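Local coordinates for protein purine nucleoside phosphorylase (Caulobacter vibrioides, PDB 1XFJ) that probably acts as a purine nucleoside phosphorylase of the YfiH/LACC1 family, splitting inosine and methylthioadenosine with phosphate and deaminating adenosine, at residues P18-A23 with E123-A128; L39-G44 with G108-D113; A97-T102 with V150-S155; A115-V120 with A208-R213; G168-E173 with T229-E234. All blocks are in the same frame, centred on the assembly; numbering follows the deposited sequence.

Contacts 1, 3 and 4 share the six-stranded mixed sheet, contact 1 touching both of the others, while contacts 3 and 4 stay about 7 Å apart at their nearest atoms. Val127 N of contact 1 lies 2.9 Å from Ser100 O of contact 3, and Ala128 O of contact 1 lies 2.9 Å from Leu119 N of contact 4, both probable hydrogen bonds between neighbouring strands. Contacts 1 and 2 both reach the five-stranded sheet, with centres about 21 Å apart. Contact 2 reaches contact 5 through Asp113 OD1, 2.8 Å from Thr229 OG1, a probable hydrogen bond. Contact 5 lies far from contact 3, about 31 Å between centres.

Contact 1 of 5, residues P18-A23 with E123-A128; sequences PGVKHA and EARIVA
Arg125 carries the polar part of this contact, its two terminal nitrogens each bonding to a backbone carbonyl of the turn that leads into strand 20-25. NH1 donates to Pro18 O at 3.1 Å; the oxygen lies almost in the guanidinium plane, and the nitrogen in turn lies in the carbonyl plane, with an N-H...O angle of 152°. NH2 donates to Gly19 O at 2.9 Å, but this bond is more bent, at 138°, and the nitrogen stands above the carbonyl plane. Two bonds to consecutive carbonyls limit the rotation of the guanidinium, and the partial negative charge of the oxygens would probably stabilise it. The side chain gets there by folding at chi2 and chi3, which swings the head across to residues 18-20.

Van der Waals contact is smaller. The Val20 CG2 methyl lies obliquely against the guanidinium nitrogen Arg125 NH1 at 3.8 Å.

Arg125 and Ile126 form a G1 beta bulge opposite Asp121, and Arg125 has the positive phi usual at the first bulge position. Gly19 also has a positive phi, in the turn just before its strand starts.

Strand 20-25 belongs to the five-stranded sheet and strand 126-132 to the six-stranded one, so the arginine bridges the two sheets of the alpha-beta-beta-alpha fold near their ends. Side chains of strand 253-259, next to 20-25, line the interface: Leu259 touches Arg125 and Val127, Ile257 touches Val20. On its other face, strand 126-132 meets helix 141-151 through Ile126 and Met149.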
# COMPACT_ATOMS: atom_id res chain seq x y z
N PRO A 18 -7.73 -18.36 -7.29
CA PRO A 18 -8.41 -19.16 -6.27
C PRO A 18 -7.52 -19.37 -5.05
O PRO A 18 -6.31 -19.48 -5.17
CB PRO A 18 -8.69 -20.47 -7.00
CG PRO A 18 -7.47 -20.61 -7.85
CD PRO A 18 -7.28 -19.21 -8.41
N GLY A 19 -8.13 -19.41 -3.87
CA GLY A 19 -7.37 -19.61 -2.65
C GLY A 19 -6.60 -18.36 -2.25
O GLY A 19 -5.76 -18.41 -1.35
N VAL A 20 -6.88 -17.26 -2.92
CA VAL A 20 -6.23 -15.98 -2.63
C VAL A 20 -7.31 -14.91 -2.50
O VAL A 20 -8.21 -14.81 -3.34
CB VAL A 20 -5.25 -15.57 -3.75
CG1 VAL A 20 -4.69 -14.17 -3.47
CG2 VAL A 20 -4.12 -16.57 -3.86
N LYS A 21 -7.22 -14.11 -1.45
CA LYS A 21 -8.19 -13.05 -1.25
C LYS A 21 -7.40 -11.76 -1.07
O LYS A 21 -6.41 -11.73 -0.34
CB LYS A 21 -9.04 -13.34 -0.01
CG LYS A 21 -10.35 -12.56 0.04
CD LYS A 21 -11.25 -13.08 1.16
CE LYS A 21 -12.60 -12.37 1.16
NZ LYS A 21 -13.37 -12.64 -0.08
N HIS A 22 -7.82 -10.70 -1.76
CA HIS A 22 -7.14 -9.42 -1.70
C HIS A 22 -8.15 -8.29 -1.68
O HIS A 22 -9.31 -8.48 -2.04
CB HIS A 22 -6.27 -9.22 -2.94
CG HIS A 22 -7.06 -8.81 -4.14
ND1 HIS A 22 -7.02 -7.53 -4.65
CD2 HIS A 22 -7.95 -9.49 -4.90
CE1 HIS A 22 -7.86 -7.44 -5.67
NE2 HIS A 22 -8.43 -8.62 -5.85
N ALA A 23 -7.69 -7.11 -1.29
CA ALA A 23 -8.56 -5.95 -1.27
C ALA A 23 -7.83 -4.67 -0.91
O ALA A 23 -6.94 -4.66 -0.07
CB ALA A 23 -9.70 -6.17 -0.28
N GLU A 123 1.89 -19.95 -8.06
CA GLU A 123 2.40 -21.32 -8.13
C GLU A 123 3.10 -21.69 -6.83
O GLU A 123 2.86 -22.77 -6.27
CB GLU A 123 3.37 -21.47 -9.31
CG GLU A 123 4.07 -22.83 -9.38
CD GLU A 123 3.09 -23.99 -9.28
OE1 GLU A 123 2.02 -23.94 -9.92
OE2 GLU A 123 3.41 -24.97 -8.57
N ALA A 124 3.97 -20.81 -6.35
CA ALA A 124 4.69 -21.06 -5.12
C ALA A 124 3.77 -20.81 -3.93
O ALA A 124 4.07 -21.20 -2.80
CB ALA A 124 5.92 -20.16 -5.03
N ARG A 125 2.64 -20.16 -4.20
CA ARG A 125 1.67 -19.83 -3.16
C ARG A 125 2.31 -18.92 -2.12
O ARG A 125 2.43 -19.26 -0.95
CB ARG A 125 1.14 -21.11 -2.49
CG ARG A 125 0.36 -22.04 -3.42
CD ARG A 125 -0.99 -21.44 -3.85
NE ARG A 125 -1.89 -21.23 -2.71
CZ ARG A 125 -3.12 -20.73 -2.80
NH1 ARG A 125 -3.61 -20.38 -3.98
NH2 ARG A 125 -3.86 -20.58 -1.71
N ILE A 126 2.72 -17.74 -2.58
CA ILE A 126 3.35 -16.75 -1.70
C ILE A 126 2.72 -15.39 -1.97
O ILE A 126 2.52 -15.02 -3.12
CB ILE A 126 4.87 -16.66 -1.98
CG1 ILE A 126 5.54 -17.97 -1.56
CG2 ILE A 126 5.47 -15.47 -1.24
CD1 ILE A 126 7.00 -18.07 -1.97
N VAL A 127 2.41 -14.65 -0.91
CA VAL A 127 1.80 -13.33 -1.07
C VAL A 127 2.57 -12.27 -0.29
O VAL A 127 3.41 -12.58 0.55
CB VAL A 127 0.33 -13.31 -0.59
CG1 VAL A 127 -0.53 -14.23 -1.46
CG2 VAL A 127 0.26 -13.74 0.88
N ALA A 128 2.28 -11.01 -0.59
CA ALA A 128 2.95 -9.91 0.10
C ALA A 128 2.22 -8.59 -0.11
O ALA A 128 1.57 -8.37 -1.13
CB ALA A 128 4.39 -9.78 -0.38

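Contact 2 of 5, residues L39-G44 with G108-D113; sequences LNVGRG and GAMAAD
The selenium of Met110, modelled as selenomethionine, rests against loop backbone: it lies 3.8 Å from Val41 O and 4.0 Å from Gly42 CA. The chain runs straight as far as SE (chi2 179°) and then turns at chi3, so that SE rather than the terminal methyl makes the approach. Lower down the same side chain, CG meets Val41 CG2 at 4.0 Å. That methyl occupies the position between the backbone N and the carbonyl carbon of Val41. Leu254 of the adjacent strand 253-259 touches both side chains.

The loop is shaped by an Asx turn, Gly42 N donating to Asn40 OD1 at 3.0 Å from well above the carbonyl plane. Arg252 N bonds to the same OD1, while Asn40 ND2 serves Ser45 and Asp47. Ile59 of helix 49-62 packs on Val41, placing the contact between that helix and the five-stranded sheet.

No hydrogen bond crosses from residues 39-44 to 108-113, which is consistent with mainly van der Waals contact, while the polar groups of Asn40 hold the loop's shape.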
# COMPACT_ATOMS: atom_id res chain seq x y z
N LEU A 39 -13.60 3.82 8.42
CA LEU A 39 -12.54 2.80 8.40
C LEU A 39 -11.06 3.15 8.53
O LEU A 39 -10.26 2.84 7.64
CB LEU A 39 -12.74 1.92 7.17
CG LEU A 39 -12.31 0.46 7.31
CD1 LEU A 39 -13.16 -0.23 8.38
CD2 LEU A 39 -12.48 -0.25 5.97
N ASN A 40 -10.69 3.75 9.65
CA ASN A 40 -9.31 4.11 9.92
C ASN A 40 -8.58 2.97 10.63
O ASN A 40 -8.98 2.56 11.73
CB ASN A 40 -9.26 5.38 10.77
CG ASN A 40 -7.88 5.69 11.28
OD1 ASN A 40 -6.89 5.52 10.57
ND2 ASN A 40 -7.80 6.17 12.52
N VAL A 41 -7.50 2.48 10.03
CA VAL A 41 -6.74 1.37 10.62
C VAL A 41 -5.41 1.81 11.24
O VAL A 41 -4.63 0.97 11.69
CB VAL A 41 -6.46 0.27 9.57
CG1 VAL A 41 -7.77 -0.30 9.04
CG2 VAL A 41 -5.61 0.83 8.43
N GLY A 42 -5.17 3.12 11.27
CA GLY A 42 -3.93 3.64 11.82
C GLY A 42 -3.74 3.56 13.33
O GLY A 42 -4.25 4.41 14.07
N ARG A 43 -3.00 2.56 13.78
CA ARG A 43 -2.74 2.40 15.21
C ARG A 43 -1.84 3.53 15.73
O ARG A 43 -1.81 3.81 16.93
CB ARG A 43 -2.08 1.05 15.48
CG ARG A 43 -3.06 -0.11 15.56
CD ARG A 43 -2.33 -1.43 15.72
NE ARG A 43 -3.24 -2.51 16.10
CZ ARG A 43 -2.86 -3.78 16.24
NH1 ARG A 43 -1.60 -4.12 16.03
NH2 ARG A 43 -3.74 -4.70 16.62
N GLY A 44 -1.12 4.18 14.82
CA GLY A 44 -0.23 5.25 15.21
C GLY A 44 -0.88 6.62 15.07
O GLY A 44 -0.23 7.65 15.29
N GLY A 108 -0.79 -7.02 5.36
CA GLY A 108 -1.37 -5.71 5.11
C GLY A 108 -0.40 -4.55 5.12
O GLY A 108 0.67 -4.62 5.73
N ALA A 109 -0.78 -3.49 4.41
CA ALA A 109 -0.00 -2.27 4.31
C ALA A 109 -0.98 -1.10 4.47
O ALA A 109 -2.12 -1.18 4.01
CB ALA A 109 0.70 -2.18 2.96
N MSE A 110 -0.53 -0.04 5.13
CA MSE A 110 -1.36 1.14 5.36
C MSE A 110 -0.90 2.32 4.51
O MSE A 110 0.29 2.46 4.23
CB MSE A 110 -1.28 1.59 6.82
CG MSE A 110 -1.70 0.57 7.84
SE MSE A 110 -1.49 1.37 9.58
CE MSE A 110 0.44 1.28 9.71
N ALA A 111 -1.84 3.17 4.13
CA ALA A 111 -1.51 4.34 3.33
C ALA A 111 -2.64 5.35 3.26
O ALA A 111 -3.80 5.04 3.55
CB ALA A 111 -1.11 3.90 1.92
N ALA A 112 -2.29 6.57 2.86
CA ALA A 112 -3.23 7.66 2.70
C ALA A 112 -2.56 8.63 1.73
O ALA A 112 -2.34 9.79 2.06
CB ALA A 112 -3.50 8.34 4.04
N ASP A 113 -2.23 8.10 0.55
CA ASP A 113 -1.57 8.79 -0.55
C ASP A 113 -0.42 7.93 -1.09
O ASP A 113 -0.23 7.82 -2.29
CB ASP A 113 -1.01 10.15 -0.14
CG ASP A 113 -2.03 11.27 -0.24
OD1 ASP A 113 -3.17 11.00 -0.68
OD2 ASP A 113 -1.68 12.41 0.11

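Contact 3 of 5, residues A97-T102 with V150-S155; sequences AVVSKT and VELGAS
Ser100, whose carbonyl carbon touches Leu152, has a hydroxyl oxygen held by two groups. OG accepts from Thr102 N at 2.9 Å with an N-H...O angle of 160°, an ST turn, and is also hydrogen-bonded to Ala84 O. This CB points away from residues 150-155, so the hydroxyl works on the far side of the strand while the backbone meets the helix end.

Leu152 alone makes the contact from residues 150-155, through one methyl. CD1 sits 3.8 Å from Val99 CG1 and reaches on to the chain beyond it, 4.2 Å from Ser100 C and 4.2 Å from Lys101 CB. Leu152 CG is anti to the carbonyl carbon (chi1 -62°) and CD1 extends on from there, laying the methyl across the end of strand 97-100. Lys101 adds its CB; the rest of its chain runs out straight along the exposed border.

A Schellman motif closes the helix here: Gly153, with positive phi, donates its N to Val150 O at 2.8 Å and is the first residue to leave helical angles. Leu152 points toward strand 97-100 just before this turn, at the end of helix 141-151, part of a helical layer covering the six-stranded sheet of this alpha-beta-beta-alpha fold.

Ile126, on the neighbouring strand 126-132, touches Lys101, Leu152 and Ala154 and so lies at the middle of the cluster. Earlier in helix 141-151, Arg148 and Met149 pack on Val99. Beyond the Schellman turn, Ser155 N is hydrogen-bonded to Asp121 OD2, tying the chain after the helix back to strand 115-121.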
# COMPACT_ATOMS: atom_id res chain seq x y z
N ALA A 97 6.76 -3.85 4.45
CA ALA A 97 6.26 -4.92 3.58
C ALA A 97 6.06 -6.16 4.43
O ALA A 97 6.88 -6.47 5.30
CB ALA A 97 7.25 -5.20 2.45
N VAL A 98 4.96 -6.87 4.19
CA VAL A 98 4.66 -8.09 4.93
C VAL A 98 4.54 -9.22 3.92
O VAL A 98 3.71 -9.17 3.01
CB VAL A 98 3.35 -7.95 5.74
CG1 VAL A 98 3.08 -9.23 6.52
CG2 VAL A 98 3.47 -6.76 6.69
N VAL A 99 5.37 -10.24 4.08
CA VAL A 99 5.40 -11.38 3.16
C VAL A 99 5.03 -12.68 3.88
O VAL A 99 5.40 -12.87 5.03
CB VAL A 99 6.81 -11.54 2.56
CG1 VAL A 99 6.83 -12.68 1.56
CG2 VAL A 99 7.23 -10.23 1.90
N SER A 100 4.32 -13.57 3.19
CA SER A 100 3.94 -14.83 3.82
C SER A 100 3.63 -15.95 2.84
O SER A 100 3.20 -15.72 1.71
CB SER A 100 2.73 -14.61 4.73
OG SER A 100 2.37 -15.81 5.40
N LYS A 101 3.85 -17.18 3.31
CA LYS A 101 3.58 -18.39 2.54
C LYS A 101 2.68 -19.23 3.44
O LYS A 101 2.44 -20.41 3.18
CB LYS A 101 4.87 -19.15 2.25
CG LYS A 101 5.55 -19.72 3.48
CD LYS A 101 6.80 -20.52 3.12
CE LYS A 101 7.50 -21.06 4.35
NZ LYS A 101 8.70 -21.87 4.00
N THR A 102 2.19 -18.61 4.50
CA THR A 102 1.35 -19.29 5.48
C THR A 102 -0.14 -19.00 5.30
O THR A 102 -0.57 -17.85 5.36
CB THR A 102 1.76 -18.89 6.91
OG1 THR A 102 3.16 -19.13 7.08
CG2 THR A 102 0.97 -19.68 7.94
N VAL A 150 11.07 -14.33 -2.98
CA VAL A 150 11.93 -15.33 -3.61
C VAL A 150 12.62 -16.20 -2.56
O VAL A 150 12.79 -17.41 -2.77
CB VAL A 150 12.98 -14.65 -4.52
CG1 VAL A 150 14.00 -15.67 -5.01
CG2 VAL A 150 12.28 -14.00 -5.71
N GLU A 151 12.99 -15.61 -1.42
CA GLU A 151 13.63 -16.40 -0.36
C GLU A 151 12.68 -17.50 0.10
O GLU A 151 13.12 -18.57 0.54
CB GLU A 151 13.98 -15.53 0.85
CG GLU A 151 15.14 -14.59 0.66
CD GLU A 151 15.61 -14.02 1.99
OE1 GLU A 151 16.23 -14.77 2.77
OE2 GLU A 151 15.36 -12.83 2.26
N LEU A 152 11.38 -17.24 0.03
CA LEU A 152 10.40 -18.23 0.45
C LEU A 152 10.09 -19.24 -0.65
O LEU A 152 9.36 -20.21 -0.41
CB LEU A 152 9.11 -17.56 0.92
CG LEU A 152 9.24 -16.63 2.14
CD1 LEU A 152 7.85 -16.17 2.57
CD2 LEU A 152 9.94 -17.35 3.28
N GLY A 153 10.62 -19.00 -1.84
CA GLY A 153 10.39 -19.92 -2.94
C GLY A 153 9.75 -19.34 -4.20
O GLY A 153 9.57 -20.07 -5.18
N ALA A 154 9.40 -18.06 -4.18
CA ALA A 154 8.77 -17.44 -5.34
C ALA A 154 9.73 -17.26 -6.52
O ALA A 154 10.95 -17.40 -6.38
CB ALA A 154 8.18 -16.08 -4.96
N SER A 155 9.16 -16.97 -7.68
CA SER A 155 9.92 -16.73 -8.90
C SER A 155 9.46 -15.40 -9.48
O SER A 155 8.28 -15.23 -9.78
CB SER A 155 9.66 -17.84 -9.93
OG SER A 155 10.22 -17.48 -11.19

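Contact 4 of 5, residues A115-V120 with A208-R213; sequences APVLLV and AFVLDR
Val210 directs its CB at strand 115-121, and its two methyls divide the strand between them. CB itself stays back, 4.8 Å from Ala115 CB. From there CG1, placed opposite the backbone nitrogen (chi1 176°), goes to Val117, meeting CG2 at 3.8 Å. The other branch, CG2, goes to Ala115 and comes within 4.0 Å of its CB. Val210 thus straddles two residues spaced i and i+2 on one face of the strand, and it lies alongside Val117 with the two side chains heading contrary ways. Val163 on the adjoining strand 160-163 touches both Ala115 and Val210, which widens the same apolar patch, and it also meets Leu211.

In the alpha-beta-beta-alpha fold this is the layer where helix 206-216 lies on the outside of the six-stranded sheet. The opposite face of the strand faces the interface with the five-stranded sheet: Pro116 packs on Phe24 and Ser255, and Leu118 on His22, Phe24 and Ile257.

The Asp212-Arg213 pair of the helix takes no part in the contact with the strand. Asp212 OD2 receives Arg213 NH2 at 2.9 Å, a salt bridge that meets the carboxylate on its syn side with the oxygen close to the guanidinium plane. NE of Arg213 adds a weak bond of 3.3 Å to the same oxygen, so OD2 takes two donors from one guanidinium. Asp212 OD1 pairs with Arg191 in a second salt bridge, which may spread the carboxylate's charge between two arginines. Phe209, farther round the helix, meets Phe182 edge-to-face.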
# COMPACT_ATOMS: atom_id res chain seq x y z
N ALA A 115 1.66 4.60 -2.16
CA ALA A 115 1.17 3.47 -2.94
C ALA A 115 1.26 2.09 -2.31
O ALA A 115 2.36 1.61 -2.02
CB ALA A 115 1.87 3.46 -4.29
N PRO A 116 0.11 1.44 -2.08
CA PRO A 116 0.14 0.10 -1.50
C PRO A 116 0.32 -0.86 -2.67
O PRO A 116 -0.20 -0.63 -3.76
CB PRO A 116 -1.23 -0.02 -0.85
CG PRO A 116 -2.11 0.73 -1.80
CD PRO A 116 -1.27 1.96 -2.14
N VAL A 117 1.07 -1.94 -2.45
CA VAL A 117 1.29 -2.91 -3.51
C VAL A 117 1.02 -4.31 -3.01
O VAL A 117 1.54 -4.73 -1.99
CB VAL A 117 2.74 -2.85 -4.05
CG1 VAL A 117 2.89 -3.76 -5.26
CG2 VAL A 117 3.11 -1.42 -4.41
N LEU A 118 0.17 -5.04 -3.74
CA LEU A 118 -0.16 -6.41 -3.39
C LEU A 118 0.48 -7.30 -4.45
O LEU A 118 0.29 -7.09 -5.65
CB LEU A 118 -1.67 -6.60 -3.36
CG LEU A 118 -2.42 -5.70 -2.37
CD1 LEU A 118 -3.91 -6.00 -2.43
CD2 LEU A 118 -1.88 -5.93 -0.96
N LEU A 119 1.24 -8.30 -4.00
CA LEU A 119 1.91 -9.21 -4.91
C LEU A 119 1.62 -10.65 -4.57
O LEU A 119 1.29 -10.98 -3.43
CB LEU A 119 3.43 -9.00 -4.85
CG LEU A 119 3.98 -7.60 -5.06
CD1 LEU A 119 4.06 -6.88 -3.72
CD2 LEU A 119 5.37 -7.69 -5.69
N VAL A 120 1.76 -11.52 -5.56
CA VAL A 120 1.51 -12.94 -5.35
C VAL A 120 2.14 -13.81 -6.42
O VAL A 120 2.20 -13.43 -7.58
CB VAL A 120 -0.02 -13.22 -5.33
CG1 VAL A 120 -0.65 -12.72 -6.61
CG2 VAL A 120 -0.28 -14.72 -5.18
N ALA A 208 2.97 5.29 -11.67
CA ALA A 208 3.75 4.91 -12.84
C ALA A 208 5.18 4.55 -12.42
O ALA A 208 5.78 3.62 -12.96
CB ALA A 208 3.76 6.04 -13.86
N PHE A 209 5.71 5.28 -11.45
CA PHE A 209 7.06 5.00 -10.98
C PHE A 209 7.10 3.64 -10.29
O PHE A 209 8.04 2.87 -10.48
CB PHE A 209 7.55 6.07 -10.00
CG PHE A 209 8.94 5.82 -9.50
CD1 PHE A 209 10.03 5.97 -10.35
CD2 PHE A 209 9.16 5.39 -8.20
CE1 PHE A 209 11.33 5.69 -9.90
CE2 PHE A 209 10.45 5.11 -7.74
CZ PHE A 209 11.53 5.26 -8.60
N VAL A 210 6.08 3.36 -9.49
CA VAL A 210 6.01 2.08 -8.78
C VAL A 210 5.86 0.93 -9.78
O VAL A 210 6.42 -0.15 -9.57
CB VAL A 210 4.84 2.07 -7.79
CG1 VAL A 210 4.71 0.71 -7.13
CG2 VAL A 210 5.07 3.14 -6.72
N LEU A 211 5.10 1.15 -10.85
CA LEU A 211 4.92 0.11 -11.86
C LEU A 211 6.27 -0.15 -12.52
O LEU A 211 6.59 -1.29 -12.88
CB LEU A 211 3.89 0.54 -12.91
CG LEU A 211 2.42 0.45 -12.46
CD1 LEU A 211 1.52 1.13 -13.49
CD2 LEU A 211 2.02 -1.01 -12.28
N ASP A 212 7.07 0.90 -12.66
CA ASP A 212 8.40 0.77 -13.25
C ASP A 212 9.29 -0.06 -12.32
O ASP A 212 10.10 -0.86 -12.78
CB ASP A 212 9.04 2.16 -13.46
CG ASP A 212 10.50 2.07 -13.88
OD1 ASP A 212 10.77 1.70 -15.04
OD2 ASP A 212 11.37 2.38 -13.04
N ARG A 213 9.14 0.14 -11.02
CA ARG A 213 9.93 -0.61 -10.05
C ARG A 213 9.56 -2.09 -10.11
O ARG A 213 10.43 -2.96 -10.03
CB ARG A 213 9.70 -0.07 -8.63
CG ARG A 213 10.22 1.34 -8.38
CD ARG A 213 11.73 1.44 -8.54
NE ARG A 213 12.16 1.48 -9.94
CZ ARG A 213 13.43 1.42 -10.33
NH1 ARG A 213 14.40 1.32 -9.43
NH2 ARG A 213 13.73 1.48 -11.62

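Contact 5 of 5, residues G168-E173 with T229-E234; sequences GPKSYE and TRAEEE
Ser171 and Arg230 are joined by a water. It donates to Ser171 O at 2.8 Å and accepts from Arg230 NE at 2.9 Å, bridging a loop carbonyl and a guanidinium that do not bond directly to each other.

Van der Waals contact runs beside this bridge. Ser171 OG comes nearest, 3.5 Å from Arg230 CD, and lies oblique to the guanidinium. Ser171 CB is 3.7 Å from Arg230 CD and 3.9 Å from Arg230 CB, so the serine leans along the aliphatic part of the arginine. Arg230 CG starts out opposite the backbone N (chi1 -178°) and the chain bends at chi2 (-89°), which turns NE round toward the water. The end of Lys170 also approaches the Ala231 methyl, but its placement there is doubtful in the model.

Both segments are loops: 168-173 follows strand 160-163 and runs into strand 173-175, whereas residues 229-234 lead toward helix 239-244. The first is tightly folded, Gly168 O accepting from both Ser171 N, at 2.8 Å, and Tyr172 N, and Tyr172 is the centre of an inverse gamma turn. In the second, residues 229-231 follow helical backbone angles but lack a helix's hydrogen bonds.

Polar partners lie outside the two loops. Asp228 bonds through OD2 to Ser171 OG and through OD1 to Gly168 N, so one carboxylate grips the first loop at two points. Arg241 NH1 is hydrogen-bonded to the carbonyls of Thr229 and Arg230, connecting the second loop with helix 239-244.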
# COMPACT_ATOMS: atom_id res chain seq x y z
N GLY A 168 -2.66 10.45 -7.14
CA GLY A 168 -2.45 10.40 -8.58
C GLY A 168 -1.56 11.47 -9.20
O GLY A 168 -1.27 12.48 -8.57
N PRO A 169 -1.13 11.25 -10.45
CA PRO A 169 -0.26 12.19 -11.18
C PRO A 169 -0.86 13.58 -11.37
O PRO A 169 -0.15 14.53 -11.66
CB PRO A 169 -0.02 11.47 -12.51
CG PRO A 169 -1.24 10.63 -12.67
CD PRO A 169 -1.44 10.08 -11.28
N LYS A 170 -2.18 13.69 -11.20
CA LYS A 170 -2.83 14.99 -11.35
C LYS A 170 -2.91 15.67 -9.98
O LYS A 170 -3.28 16.84 -9.88
CB LYS A 170 -4.24 14.83 -11.92
CG LYS A 170 -5.23 14.15 -10.98
CD LYS A 170 -6.58 13.96 -11.65
CE LYS A 170 -7.58 13.27 -10.72
NZ LYS A 170 -7.92 14.12 -9.55
N SER A 171 -2.56 14.92 -8.94
CA SER A 171 -2.65 15.42 -7.57
C SER A 171 -1.34 15.57 -6.80
O SER A 171 -1.26 16.36 -5.86
CB SER A 171 -3.57 14.50 -6.76
OG SER A 171 -4.89 14.50 -7.27
N TYR A 172 -0.32 14.83 -7.20
CA TYR A 172 0.96 14.84 -6.49
C TYR A 172 1.94 15.95 -6.88
O TYR A 172 2.83 15.74 -7.71
CB TYR A 172 1.63 13.47 -6.66
CG TYR A 172 2.63 13.11 -5.57
CD1 TYR A 172 2.95 14.01 -4.55
CD2 TYR A 172 3.26 11.87 -5.57
CE1 TYR A 172 3.88 13.69 -3.57
CE2 TYR A 172 4.20 11.53 -4.59
CZ TYR A 172 4.50 12.45 -3.60
OH TYR A 172 5.44 12.14 -2.65
N GLU A 173 1.79 17.11 -6.26
CA GLU A 173 2.68 18.24 -6.54
C GLU A 173 3.95 18.13 -5.71
O GLU A 173 3.89 17.82 -4.52
CB GLU A 173 1.98 19.56 -6.22
CG GLU A 173 2.83 20.79 -6.51
CD GLU A 173 2.14 22.08 -6.16
OE1 GLU A 173 2.09 22.44 -4.96
OE2 GLU A 173 1.62 22.74 -7.09
N THR A 229 -6.43 8.85 -4.32
CA THR A 229 -6.82 9.10 -2.94
C THR A 229 -7.11 10.57 -2.63
O THR A 229 -8.09 10.89 -1.95
CB THR A 229 -5.71 8.63 -1.97
OG1 THR A 229 -4.46 9.19 -2.38
CG2 THR A 229 -5.62 7.11 -1.98
N ARG A 230 -6.27 11.46 -3.14
CA ARG A 230 -6.45 12.89 -2.90
C ARG A 230 -7.69 13.46 -3.56
O ARG A 230 -8.39 14.30 -2.98
CB ARG A 230 -5.21 13.65 -3.38
CG ARG A 230 -5.24 15.16 -3.13
CD ARG A 230 -5.89 15.91 -4.28
NE ARG A 230 -5.86 17.36 -4.08
CZ ARG A 230 -6.72 18.03 -3.32
NH1 ARG A 230 -7.69 17.38 -2.67
NH2 ARG A 230 -6.61 19.34 -3.19
N ALA A 231 -7.97 12.99 -4.77
CA ALA A 231 -9.11 13.48 -5.53
C ALA A 231 -10.47 12.94 -5.11
O ALA A 231 -11.47 13.65 -5.20
CB ALA A 231 -8.89 13.19 -7.01
N GLU A 232 -10.51 11.69 -4.65
CA GLU A 232 -11.78 11.08 -4.26
C GLU A 232 -12.01 11.01 -2.75
O GLU A 232 -11.91 9.94 -2.15
CB GLU A 232 -11.88 9.67 -4.85
CG GLU A 232 -11.63 9.61 -6.35
CD GLU A 232 -11.85 8.22 -6.91
OE1 GLU A 232 -13.00 7.75 -6.90
OE2 GLU A 232 -10.86 7.60 -7.35
N GLU A 233 -12.34 12.15 -2.17
CA GLU A 233 -12.59 12.25 -0.73
C GLU A 233 -13.75 11.36 -0.30
O GLU A 233 -13.84 10.97 0.87
CB GLU A 233 -12.86 13.71 -0.37
CG GLU A 233 -13.28 13.95 1.07
CD GLU A 233 -13.40 15.43 1.39
OE1 GLU A 233 -13.97 16.17 0.57
OE2 GLU A 233 -12.92 15.84 2.47
N GLU A 234 -14.63 11.05 -1.24
CA GLU A 234 -15.79 10.20 -0.97
C GLU A 234 -15.34 8.80 -0.54
O GLU A 234 -15.97 8.17 0.32
CB GLU A 234 -16.65 10.08 -2.23
CG GLU A 234 -17.80 9.08 -2.13
CD GLU A 234 -18.48 8.83 -3.47
OE1 GLU A 234 -18.14 9.52 -4.46
OE2 GLU A 234 -19.36 7.93 -3.54
O HOH W 1 -3.19 18.21 -4.92